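Local coordinates for protein CRISPR-associated endonuclease Cas12b (Alicyclobacillus acidoterrestris, PDB 5U31) that uses a CRISPR guide RNA to recognise PAM-bearing target DNA and cleaves it with a metal-dependent RuvC nuclease site, defending bacteria against mobile genetic elements, at residues E39-L44 with E72-L77; R80-H86 with G187-R193; L264-N269 with F358-Y362. The protein carries 3 engineered substitutions. All coordinates share one frame. Residues are numbered along the deposited sequence.

Contact 1. Residues E39-L44 with E72-L77; sequences EWLSLL and ELLERL. With SO4 (sulfate ion), chain F.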
loop_
_atom_site.group_PDB
_atom_site.type_symbol
_atom_site.label_atom_id
_atom_site.label_comp_id
_atom_site.label_asym_id
_atom_site.label_seq_id
_atom_site.Cartn_x
_atom_site.Cartn_y
_atom_site.Cartn_z
ATOM N N GLU A 39 -8.494 19.919 24.280
ATOM C CA GLU A 39 -9.340 19.503 25.393
ATOM C C GLU A 39 -10.534 20.435 25.568
ATOM O O GLU A 39 -11.630 19.974 25.902
ATOM C CB GLU A 39 -8.502 19.429 26.668
ATOM C CG GLU A 39 -9.223 18.917 27.889
ATOM C CD GLU A 39 -8.293 18.795 29.074
ATOM O OE1 GLU A 39 -7.166 18.292 28.890
ATOM O OE2 GLU A 39 -8.679 19.221 30.182
ATOM N N TRP A 40 -10.355 21.738 25.319
ATOM C CA TRP A 40 -11.482 22.667 25.370
ATOM C C TRP A 40 -12.523 22.321 24.317
ATOM O O TRP A 40 -13.724 22.275 24.602
ATOM C CB TRP A 40 -10.997 24.103 25.176
ATOM C CG TRP A 40 -11.085 24.914 26.417
ATOM C CD1 TRP A 40 -10.055 25.306 27.213
ATOM C CD2 TRP A 40 -12.277 25.417 27.027
ATOM N NE1 TRP A 40 -10.529 26.028 28.277
ATOM C CE2 TRP A 40 -11.892 26.111 28.185
ATOM C CE3 TRP A 40 -13.635 25.348 26.703
ATOM C CZ2 TRP A 40 -12.812 26.732 29.021
ATOM C CZ3 TRP A 40 -14.544 25.966 27.530
ATOM C CH2 TRP A 40 -14.131 26.646 28.678
ATOM N N LEU A 41 -12.071 22.087 23.082
ATOM C CA LEU A 41 -12.988 21.732 22.007
ATOM C C LEU A 41 -13.789 20.481 22.349
ATOM O O LEU A 41 -14.989 20.407 22.057
ATOM C CB LEU A 41 -12.212 21.536 20.707
ATOM C CG LEU A 41 -11.606 22.796 20.092
ATOM C CD1 LEU A 41 -10.725 22.435 18.904
ATOM C CD2 LEU A 41 -12.710 23.754 19.676
ATOM N N SER A 42 -13.147 19.491 22.978
ATOM C CA SER A 42 -13.846 18.250 23.300
ATOM C C SER A 42 -14.945 18.469 24.330
ATOM O O SER A 42 -15.953 17.755 24.315
ATOM C CB SER A 42 -12.857 17.197 23.799
ATOM O OG SER A 42 -12.195 17.628 24.974
ATOM N N LEU A 43 -14.776 19.441 25.230
ATOM C CA LEU A 43 -15.835 19.729 26.189
ATOM C C LEU A 43 -16.996 20.462 25.526
ATOM O O LEU A 43 -18.163 20.171 25.814
ATOM C CB LEU A 43 -15.284 20.536 27.362
ATOM C CG LEU A 43 -14.167 19.842 28.146
ATOM C CD1 LEU A 43 -13.631 20.759 29.216
ATOM C CD2 LEU A 43 -14.665 18.552 28.753
ATOM N N LEU A 44 -16.703 21.420 24.642
ATOM C CA LEU A 44 -17.782 22.081 23.912
ATOM C C LEU A 44 -18.611 21.077 23.123
ATOM O O LEU A 44 -19.825 21.249 22.976
ATOM C CB LEU A 44 -17.217 23.146 22.974
ATOM C CG LEU A 44 -16.353 24.229 23.615
ATOM C CD1 LEU A 44 -15.761 25.136 22.551
ATOM C CD2 LEU A 44 -17.162 25.024 24.632
ATOM N N GLU A 72 -18.217 18.747 33.316
ATOM C CA GLU A 72 -16.930 19.427 33.357
ATOM C C GLU A 72 -16.974 20.734 32.583
ATOM O O GLU A 72 -16.338 21.716 32.980
ATOM C CB GLU A 72 -15.840 18.515 32.801
ATOM C CG GLU A 72 -14.450 19.111 32.827
ATOM C CD GLU A 72 -13.422 18.151 32.264
ATOM O OE1 GLU A 72 -13.757 16.954 32.125
ATOM O OE2 GLU A 72 -12.292 18.587 31.955
ATOM N N LEU A 73 -17.708 20.757 31.471
ATOM C CA LEU A 73 -17.866 21.995 30.717
ATOM C C LEU A 73 -18.474 23.078 31.596
ATOM O O LEU A 73 -17.939 24.188 31.695
ATOM C CB LEU A 73 -18.735 21.743 29.486
ATOM C CG LEU A 73 -18.632 22.643 28.254
ATOM C CD1 LEU A 73 -20.021 23.035 27.803
ATOM C CD2 LEU A 73 -17.757 23.869 28.475
ATOM N N LEU A 74 -19.585 22.760 32.262
ATOM C CA LEU A 74 -20.260 23.747 33.093
ATOM C C LEU A 74 -19.363 24.222 34.228
ATOM O O LEU A 74 -19.378 25.407 34.581
ATOM C CB LEU A 74 -21.562 23.162 33.633
ATOM C CG LEU A 74 -22.644 22.969 32.573
ATOM C CD1 LEU A 74 -23.790 22.173 33.139
ATOM C CD2 LEU A 74 -23.128 24.315 32.076
ATOM N N GLU A 75 -18.568 23.315 34.806
ATOM C CA GLU A 75 -17.618 23.714 35.841
ATOM C C GLU A 75 -16.661 24.785 35.333
ATOM O O GLU A 75 -16.358 25.748 36.049
ATOM C CB GLU A 75 -16.834 22.501 36.337
ATOM C CG GLU A 75 -17.457 21.752 37.499
ATOM C CD GLU A 75 -16.536 20.666 38.030
ATOM O OE1 GLU A 75 -16.747 19.481 37.693
ATOM O OE2 GLU A 75 -15.585 21.005 38.767
ATOM N N ARG A 76 -16.174 24.638 34.098
ATOM C CA ARG A 76 -15.297 25.657 33.528
ATOM C C ARG A 76 -16.056 26.943 33.229
ATOM O O ARG A 76 -15.550 28.040 33.491
ATOM C CB ARG A 76 -14.631 25.139 32.258
ATOM C CG ARG A 76 -13.608 24.061 32.495
ATOM C CD ARG A 76 -12.666 23.955 31.318
ATOM N NE ARG A 76 -11.882 22.728 31.364
ATOM C CZ ARG A 76 -10.885 22.451 30.532
ATOM N NH1 ARG A 76 -10.544 23.322 29.592
ATOM N NH2 ARG A 76 -10.226 21.307 30.645
ATOM N N LEU A 77 -17.262 26.831 32.671
ATOM C CA LEU A 77 -18.013 28.026 32.298
ATOM C C LEU A 77 -18.407 28.831 33.527
ATOM O O LEU A 77 -18.276 30.060 33.540
ATOM C CB LEU A 77 -19.251 27.646 31.487
ATOM C CG LEU A 77 -19.023 26.856 30.199
ATOM C CD1 LEU A 77 -20.306 26.724 29.394
ATOM C CD2 LEU A 77 -17.931 27.501 29.370
HETATM S S SO4 F . -9.669 27.018 32.005
HETATM O O1 SO4 F . -9.852 25.598 31.713
HETATM O O2 SO4 F . -10.647 27.413 33.016
HETATM O O3 SO4 F . -8.312 27.238 32.499
HETATM O O4 SO4 F . -9.881 27.823 30.805
#
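An arginine stands edge-on over a tryptophan face here: R76 NH1 lies 3.0 Å from W40 NE1, yet both are donors and do not bond to each other. The guanidinium lies over the indole. R76 CZ sits 4.4 Å from the centroid of the five-membered ring of W40, a cation-pi contact, while CD makes an off-centre CH-pi contact with the six-membered ring. W40 NE1 donates a hydrogen bond instead to O4 of a sulfate, 3.2 Å away and probably from the crystallisation liquor, whose O1 lies over one face of the guanidinium. The opposite face is covered by L43 CD1. R76 NH2 then reaches E39 OE2 at 2.6 Å, a salt bridge whose hydrogen bond is weak because its angle is poor, and has a longer ion pair with E72 OE2 at 3.7 Å. E72 also pairs with K64.

Beneath this polar layer the helices come close, with the L43 and L73 CA atoms 5.5 Å apart and L73 CG 3.5 Å from L43 O. L73 CD2 touches W40 CZ3 (4.0 Å) and L44 CD2 (4.1 Å), and L77 CD2 meets W40 CH2 at 4.0 Å. The segment axes approach to 9.8 Å at 113°: a steep helix crossing in the REC1 domain, with a leucine-tryptophan core and a salt-bridge network of E39, E72 and R76 along its border.

Contact 2. Residues R80-H86 with G187-R193; sequences RQVENGH and GLKPLMR. With SO4 (sulfate ion), chain F.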
loop_
_atom_site.group_PDB
_atom_site.type_symbol
_atom_site.label_atom_id
_atom_site.label_comp_id
_atom_site.label_asym_id
_atom_site.label_seq_id
_atom_site.Cartn_x
_atom_site.Cartn_y
_atom_site.Cartn_z
ATOM N N ARG A 80 -15.447 30.514 34.907
ATOM C CA ARG A 80 -15.043 31.619 34.047
ATOM C C ARG A 80 -15.918 32.847 34.273
ATOM O O ARG A 80 -15.414 33.976 34.305
ATOM C CB ARG A 80 -15.082 31.177 32.584
ATOM C CG ARG A 80 -14.813 32.281 31.576
ATOM C CD ARG A 80 -13.547 33.048 31.907
ATOM N NE ARG A 80 -12.349 32.236 31.757
ATOM C CZ ARG A 80 -11.120 32.729 31.787
ATOM N NH1 ARG A 80 -10.935 34.029 31.953
ATOM N NH2 ARG A 80 -10.078 31.923 31.640
ATOM N N GLN A 81 -17.230 32.651 34.423
ATOM C CA GLN A 81 -18.104 33.772 34.755
ATOM C C GLN A 81 -17.628 34.469 36.021
ATOM O O GLN A 81 -17.636 35.703 36.101
ATOM C CB GLN A 81 -19.545 33.292 34.914
ATOM C CG GLN A 81 -20.173 32.754 33.638
ATOM C CD GLN A 81 -21.583 32.229 33.850
ATOM O OE1 GLN A 81 -21.883 31.599 34.861
ATOM N NE2 GLN A 81 -22.458 32.495 32.893
ATOM N N VAL A 82 -17.192 33.691 37.014
ATOM C CA VAL A 82 -16.675 34.264 38.254
ATOM C C VAL A 82 -15.376 35.015 37.992
ATOM O O VAL A 82 -15.154 36.109 38.528
ATOM C CB VAL A 82 -16.496 33.155 39.307
ATOM C CG1 VAL A 82 -15.755 33.672 40.526
ATOM C CG2 VAL A 82 -17.841 32.586 39.705
ATOM N N GLU A 83 -14.505 34.450 37.155
ATOM C CA GLU A 83 -13.228 35.089 36.861
ATOM C C GLU A 83 -13.426 36.387 36.090
ATOM O O GLU A 83 -12.731 37.377 36.341
ATOM C CB GLU A 83 -12.336 34.130 36.076
ATOM C CG GLU A 83 -10.864 34.244 36.397
ATOM C CD GLU A 83 -10.025 33.292 35.572
ATOM O OE1 GLU A 83 -9.211 33.770 34.753
ATOM O OE2 GLU A 83 -10.185 32.063 35.734
ATOM N N ASN A 84 -14.369 36.401 35.153
ATOM C CA ASN A 84 -14.678 37.616 34.413
ATOM C C ASN A 84 -15.507 38.606 35.220
ATOM O O ASN A 84 -15.874 39.657 34.684
ATOM C CB ASN A 84 -15.412 37.274 33.115
ATOM C CG ASN A 84 -14.605 36.373 32.209
ATOM O OD1 ASN A 84 -13.389 36.256 32.352
ATOM N ND2 ASN A 84 -15.280 35.733 31.262
ATOM N N GLY A 85 -15.809 38.297 36.479
ATOM C CA GLY A 85 -16.571 39.202 37.326
ATOM C C GLY A 85 -17.940 39.522 36.774
ATOM O O GLY A 85 -18.356 40.688 36.779
ATOM N N HIS A 86 -18.649 38.507 36.289
ATOM C CA HIS A 86 -19.915 38.723 35.603
ATOM C C HIS A 86 -21.001 39.073 36.610
ATOM O O HIS A 86 -21.252 38.319 37.555
ATOM C CB HIS A 86 -20.299 37.482 34.804
ATOM C CG HIS A 86 -21.534 37.658 33.976
ATOM N ND1 HIS A 86 -21.688 38.699 33.085
ATOM C CD2 HIS A 86 -22.672 36.929 33.904
ATOM C CE1 HIS A 86 -22.869 38.603 32.501
ATOM N NE2 HIS A 86 -23.486 37.538 32.980
ATOM N N GLY A 187 -21.204 36.611 30.448
ATOM C CA GLY A 187 -19.942 36.781 31.141
ATOM C C GLY A 187 -18.812 35.907 30.657
ATOM O O GLY A 187 -17.809 35.770 31.362
ATOM N N LEU A 188 -18.945 35.301 29.479
ATOM C CA LEU A 188 -17.904 34.474 28.889
ATOM C C LEU A 188 -17.146 35.204 27.786
ATOM O O LEU A 188 -16.708 34.572 26.817
ATOM C CB LEU A 188 -18.511 33.183 28.346
ATOM C CG LEU A 188 -19.323 32.368 29.350
ATOM C CD1 LEU A 188 -20.205 31.363 28.629
ATOM C CD2 LEU A 188 -18.393 31.670 30.340
ATOM N N LYS A 189 -16.990 36.527 27.911
ATOM C CA LYS A 189 -16.345 37.295 26.847
ATOM C C LYS A 189 -14.932 36.806 26.583
ATOM O O LYS A 189 -14.570 36.639 25.405
ATOM C CB LYS A 189 -16.372 38.789 27.177
ATOM C CG LYS A 189 -15.731 39.651 26.105
ATOM C CD LYS A 189 -16.471 39.519 24.785
ATOM C CE LYS A 189 -15.970 40.537 23.777
ATOM N NZ LYS A 189 -14.511 40.384 23.561
ATOM N N PRO A 190 -14.096 36.571 27.582
ATOM C CA PRO A 190 -13.018 35.601 27.378
ATOM C C PRO A 190 -13.536 34.222 27.749
ATOM O O PRO A 190 -13.842 33.967 28.917
ATOM C CB PRO A 190 -11.906 36.085 28.321
ATOM C CG PRO A 190 -12.407 37.391 28.907
ATOM C CD PRO A 190 -13.894 37.335 28.819
ATOM N N LEU A 191 -13.701 33.344 26.763
ATOM C CA LEU A 191 -14.062 31.967 27.073
ATOM C C LEU A 191 -12.843 31.196 27.555
ATOM O O LEU A 191 -12.859 30.601 28.638
ATOM C CB LEU A 191 -14.667 31.289 25.842
ATOM C CG LEU A 191 -15.716 30.178 25.984
ATOM C CD1 LEU A 191 -15.497 29.120 24.917
ATOM C CD2 LEU A 191 -15.752 29.546 27.366
HETATM N N MSE A 192 -11.774 31.218 26.767
HETATM C CA MSE A 192 -10.568 30.462 27.051
HETATM C C MSE A 192 -9.426 31.383 27.417
HETATM O O MSE A 192 -9.568 32.604 27.405
HETATM C CB MSE A 192 -10.173 29.623 25.843
HETATM C CG MSE A 192 -11.265 28.721 25.334
HETATM SE SE MSE A 192 -10.884 28.155 23.514
HETATM C CE MSE A 192 -12.428 27.013 23.224
ATOM N N ARG A 193 -8.279 30.793 27.716
ATOM C CA ARG A 193 -7.096 31.557 28.059
ATOM C C ARG A 193 -6.164 31.638 26.861
ATOM O O ARG A 193 -6.187 30.785 25.971
ATOM C CB ARG A 193 -6.375 30.925 29.249
ATOM C CG ARG A 193 -7.332 30.392 30.299
ATOM C CD ARG A 193 -6.617 29.870 31.521
ATOM N NE ARG A 193 -6.708 30.828 32.612
ATOM C CZ ARG A 193 -7.694 30.843 33.500
ATOM N NH1 ARG A 193 -8.661 29.940 33.427
ATOM N NH2 ARG A 193 -7.709 31.753 34.461
HETATM S S SO4 F . -9.669 27.018 32.005
HETATM O O1 SO4 F . -9.852 25.598 31.713
HETATM O O2 SO4 F . -10.647 27.413 33.016
HETATM O O3 SO4 F . -8.312 27.238 32.499
HETATM O O4 SO4 F . -9.881 27.823 30.805
#
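N84 does most of the hydrogen bonding between the end of helix 66-83 and the loop G187-R193. Its ND2 serves two carbonyls, G187 O at 2.5 Å and P190 O at 3.3 Å, both nearly linear, while its OD1 takes a weak bond from R80 NH1 (3.3 Å). One residue on, G85 closes the helix in a Schellman motif, with H86 N bonded to Q81 O (3.0 Å) and G85 N to V82 O (3.1 Å). G187 is the C-prime residue of a second such motif, which ends helix 176-185, so two capped helix ends of the REC1 domain abut. Here G187 CA lies over the H86 ring, 3.5 Å from its centroid; a CB on G187 would clash with that ring. H86 NE2 is satisfied by P89 O, and Q81 NE2 by F186 O and A90 O.

Toward the sulfate, E83 forms a salt bridge with R193: R193 NH2 donates to E83 OE2 at 2.8 Å and lies 2.5 Å from E83 OE1. R80 NH1, 3.3 Å from E83 OE1, contributes charge alone. The two arginines crowd each other, R80 NH2 to R193 NH1 being 3.0 Å, but R193 NH1 donates to sulfate O3 at 2.9 Å.

Contact 3. Residues L264-N269 with F358-Y362; sequences LVHLVN and FLTRY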
loop_
_atom_site.group_PDB
_atom_site.type_symbol
_atom_site.label_atom_id
_atom_site.label_comp_id
_atom_site.label_asym_id
_atom_site.label_seq_id
_atom_site.Cartn_x
_atom_site.Cartn_y
_atom_site.Cartn_z
ATOM N N LEU A 264 -30.564 -25.179 4.336
ATOM C CA LEU A 264 -29.111 -25.265 4.239
ATOM C C LEU A 264 -28.437 -24.372 5.273
ATOM O O LEU A 264 -27.395 -24.736 5.831
ATOM C CB LEU A 264 -28.644 -24.887 2.835
ATOM C CG LEU A 264 -29.168 -25.695 1.652
ATOM C CD1 LEU A 264 -30.399 -25.030 1.086
ATOM C CD2 LEU A 264 -28.101 -25.801 0.582
ATOM N N VAL A 265 -29.014 -23.198 5.534
ATOM C CA VAL A 265 -28.461 -22.300 6.543
ATOM C C VAL A 265 -28.423 -22.984 7.903
ATOM O O VAL A 265 -27.423 -22.903 8.628
ATOM C CB VAL A 265 -29.270 -20.991 6.586
ATOM C CG1 VAL A 265 -28.705 -20.046 7.635
ATOM C CG2 VAL A 265 -29.270 -20.332 5.218
ATOM N N HIS A 266 -29.503 -23.675 8.268
ATOM C CA HIS A 266 -29.518 -24.404 9.530
ATOM C C HIS A 266 -28.508 -25.544 9.544
ATOM O O HIS A 266 -28.044 -25.932 10.620
ATOM C CB HIS A 266 -30.928 -24.938 9.810
ATOM C CG HIS A 266 -31.055 -25.677 11.108
ATOM N ND1 HIS A 266 -30.748 -25.107 12.325
ATOM C CD2 HIS A 266 -31.462 -26.940 11.376
ATOM C CE1 HIS A 266 -30.957 -25.989 13.287
ATOM N NE2 HIS A 266 -31.391 -27.109 12.738
ATOM N N LEU A 267 -28.140 -26.068 8.373
ATOM C CA LEU A 267 -27.234 -27.209 8.318
ATOM C C LEU A 267 -25.779 -26.780 8.466
ATOM O O LEU A 267 -25.018 -27.403 9.216
ATOM C CB LEU A 267 -27.439 -27.974 7.011
ATOM C CG LEU A 267 -26.640 -29.270 6.891
ATOM C CD1 LEU A 267 -26.873 -30.160 8.106
ATOM C CD2 LEU A 267 -26.991 -29.991 5.601
ATOM N N VAL A 268 -25.372 -25.726 7.757
ATOM C CA VAL A 268 -24.005 -25.234 7.898
ATOM C C VAL A 268 -23.764 -24.703 9.310
ATOM O O VAL A 268 -22.641 -24.779 9.825
ATOM C CB VAL A 268 -23.714 -24.177 6.814
ATOM C CG1 VAL A 268 -24.749 -23.069 6.850
ATOM C CG2 VAL A 268 -22.311 -23.618 6.964
ATOM N N ASN A 269 -24.804 -24.180 9.966
ATOM C CA ASN A 269 -24.680 -23.801 11.372
ATOM C C ASN A 269 -24.339 -25.011 12.232
ATOM O O ASN A 269 -23.464 -24.943 13.104
ATOM C CB ASN A 269 -25.972 -23.147 11.865
ATOM C CG ASN A 269 -26.141 -21.723 11.369
ATOM O OD1 ASN A 269 -25.529 -21.317 10.385
ATOM N ND2 ASN A 269 -26.981 -20.958 12.054
ATOM N N PHE A 358 -23.723 -22.414 -2.929
ATOM C CA PHE A 358 -24.302 -21.922 -1.683
ATOM C C PHE A 358 -23.233 -21.666 -0.629
ATOM O O PHE A 358 -23.311 -20.680 0.112
ATOM C CB PHE A 358 -25.332 -22.917 -1.157
ATOM C CG PHE A 358 -25.680 -22.712 0.287
ATOM C CD1 PHE A 358 -26.591 -21.741 0.657
ATOM C CD2 PHE A 358 -25.092 -23.488 1.274
ATOM C CE1 PHE A 358 -26.913 -21.545 1.983
ATOM C CE2 PHE A 358 -25.409 -23.295 2.603
ATOM C CZ PHE A 358 -26.322 -22.322 2.959
ATOM N N LEU A 359 -22.239 -22.551 -0.531
ATOM C CA LEU A 359 -21.241 -22.416 0.525
ATOM C C LEU A 359 -20.369 -21.180 0.330
ATOM O O LEU A 359 -19.989 -20.537 1.316
ATOM C CB LEU A 359 -20.390 -23.682 0.604
ATOM C CG LEU A 359 -21.106 -24.837 1.311
ATOM C CD1 LEU A 359 -20.429 -26.181 1.049
ATOM C CD2 LEU A 359 -21.191 -24.548 2.806
ATOM N N THR A 360 -20.053 -20.816 -0.917
ATOM C CA THR A 360 -19.308 -19.579 -1.140
ATOM C C THR A 360 -20.179 -18.358 -0.871
ATOM O O THR A 360 -19.692 -17.347 -0.353
ATOM C CB THR A 360 -18.749 -19.527 -2.564
ATOM O OG1 THR A 360 -19.827 -19.509 -3.507
ATOM C CG2 THR A 360 -17.856 -20.725 -2.834
ATOM N N ARG A 361 -21.467 -18.428 -1.225
ATOM C CA ARG A 361 -22.392 -17.356 -0.866
ATOM C C ARG A 361 -22.449 -17.171 0.644
ATOM O O ARG A 361 -22.347 -16.046 1.149
ATOM C CB ARG A 361 -23.793 -17.649 -1.408
ATOM C CG ARG A 361 -23.984 -17.503 -2.909
ATOM C CD ARG A 361 -25.460 -17.692 -3.238
ATOM N NE ARG A 361 -25.681 -18.319 -4.537
ATOM C CZ ARG A 361 -26.852 -18.807 -4.935
ATOM N NH1 ARG A 361 -27.906 -18.743 -4.130
ATOM N NH2 ARG A 361 -26.971 -19.363 -6.134
ATOM N N TYR A 362 -22.622 -18.269 1.385
ATOM C CA TYR A 362 -22.706 -18.171 2.835
ATOM C C TYR A 362 -21.385 -17.735 3.455
ATOM O O TYR A 362 -21.386 -17.188 4.563
ATOM C CB TYR A 362 -23.166 -19.504 3.436
ATOM C CG TYR A 362 -23.580 -19.387 4.887
ATOM C CD1 TYR A 362 -24.808 -18.839 5.237
ATOM C CD2 TYR A 362 -22.737 -19.806 5.905
ATOM C CE1 TYR A 362 -25.187 -18.717 6.563
ATOM C CE2 TYR A 362 -23.108 -19.690 7.235
ATOM C CZ TYR A 362 -24.333 -19.146 7.557
ATOM O OH TYR A 362 -24.701 -19.029 8.877
#
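This is a steep helix-helix crossing inside the REC1 domain, where the first turn of helix 358-374 lies across the early part of helix 262-277. The short axes pass 11.5 Å apart at a signed angle of -74°, and no CA pair comes closer than 8.0 Å, the distance from V265 to Y362. Two aromatic rings fill that gap. F358 and Y362, one turn apart, both point their CA-to-CB bonds at the other helix and face a surface made by L264, V265 and V268.

The tip of the F358 ring is one bump. Its CZ pushes into the hollow between L264 and V268, 3.5 Å from L264 CB and 3.8 Å from the backbone N of V265. L264 CB lies over the ring face as a CH-pi contact, and V268 CG1 meets the ring edge, 4.3 Å from F358 CZ. That same methyl is the bump in return: V268 CG1 sits over the face of Y362, 3.9 Å from the ring centroid, so it sits in the corner formed by the F358 edge and the Y362 face. The other V268 methyl, CG2, touches L359 CD2 at 4.4 Å. Behind the interface, L351 of the short helix 350-353 packs on F358 and L359. V265 CG1 meets Y362 CE1 at 3.9 Å, and past it the tyrosine reaches the next turn, where its OH lies 2.9 Å from N269 OD1.

All three contacts belong to the REC1 domain, but contacts 1 and 2 are neighbours and contact 3 stands apart, its centre about 52 and 64 Å from theirs in turn. The first two share helix 66-83: its middle crosses helix 17-45 and its C-terminal end meets the loop before helix 216-257. They touch through W40 and L77 against L191, and one sulfate is bound by W40 and R193. Contact 1 is mostly buried, mixing leucines with an arginine in cation-pi contact with tryptophan; contact 2, only partly buried, relies on loop carbonyls and charged side chains. Contact 3 is buried too and, like contact 1, crosses two helices, but aromatic and aliphatic packing replaces the ion pairs.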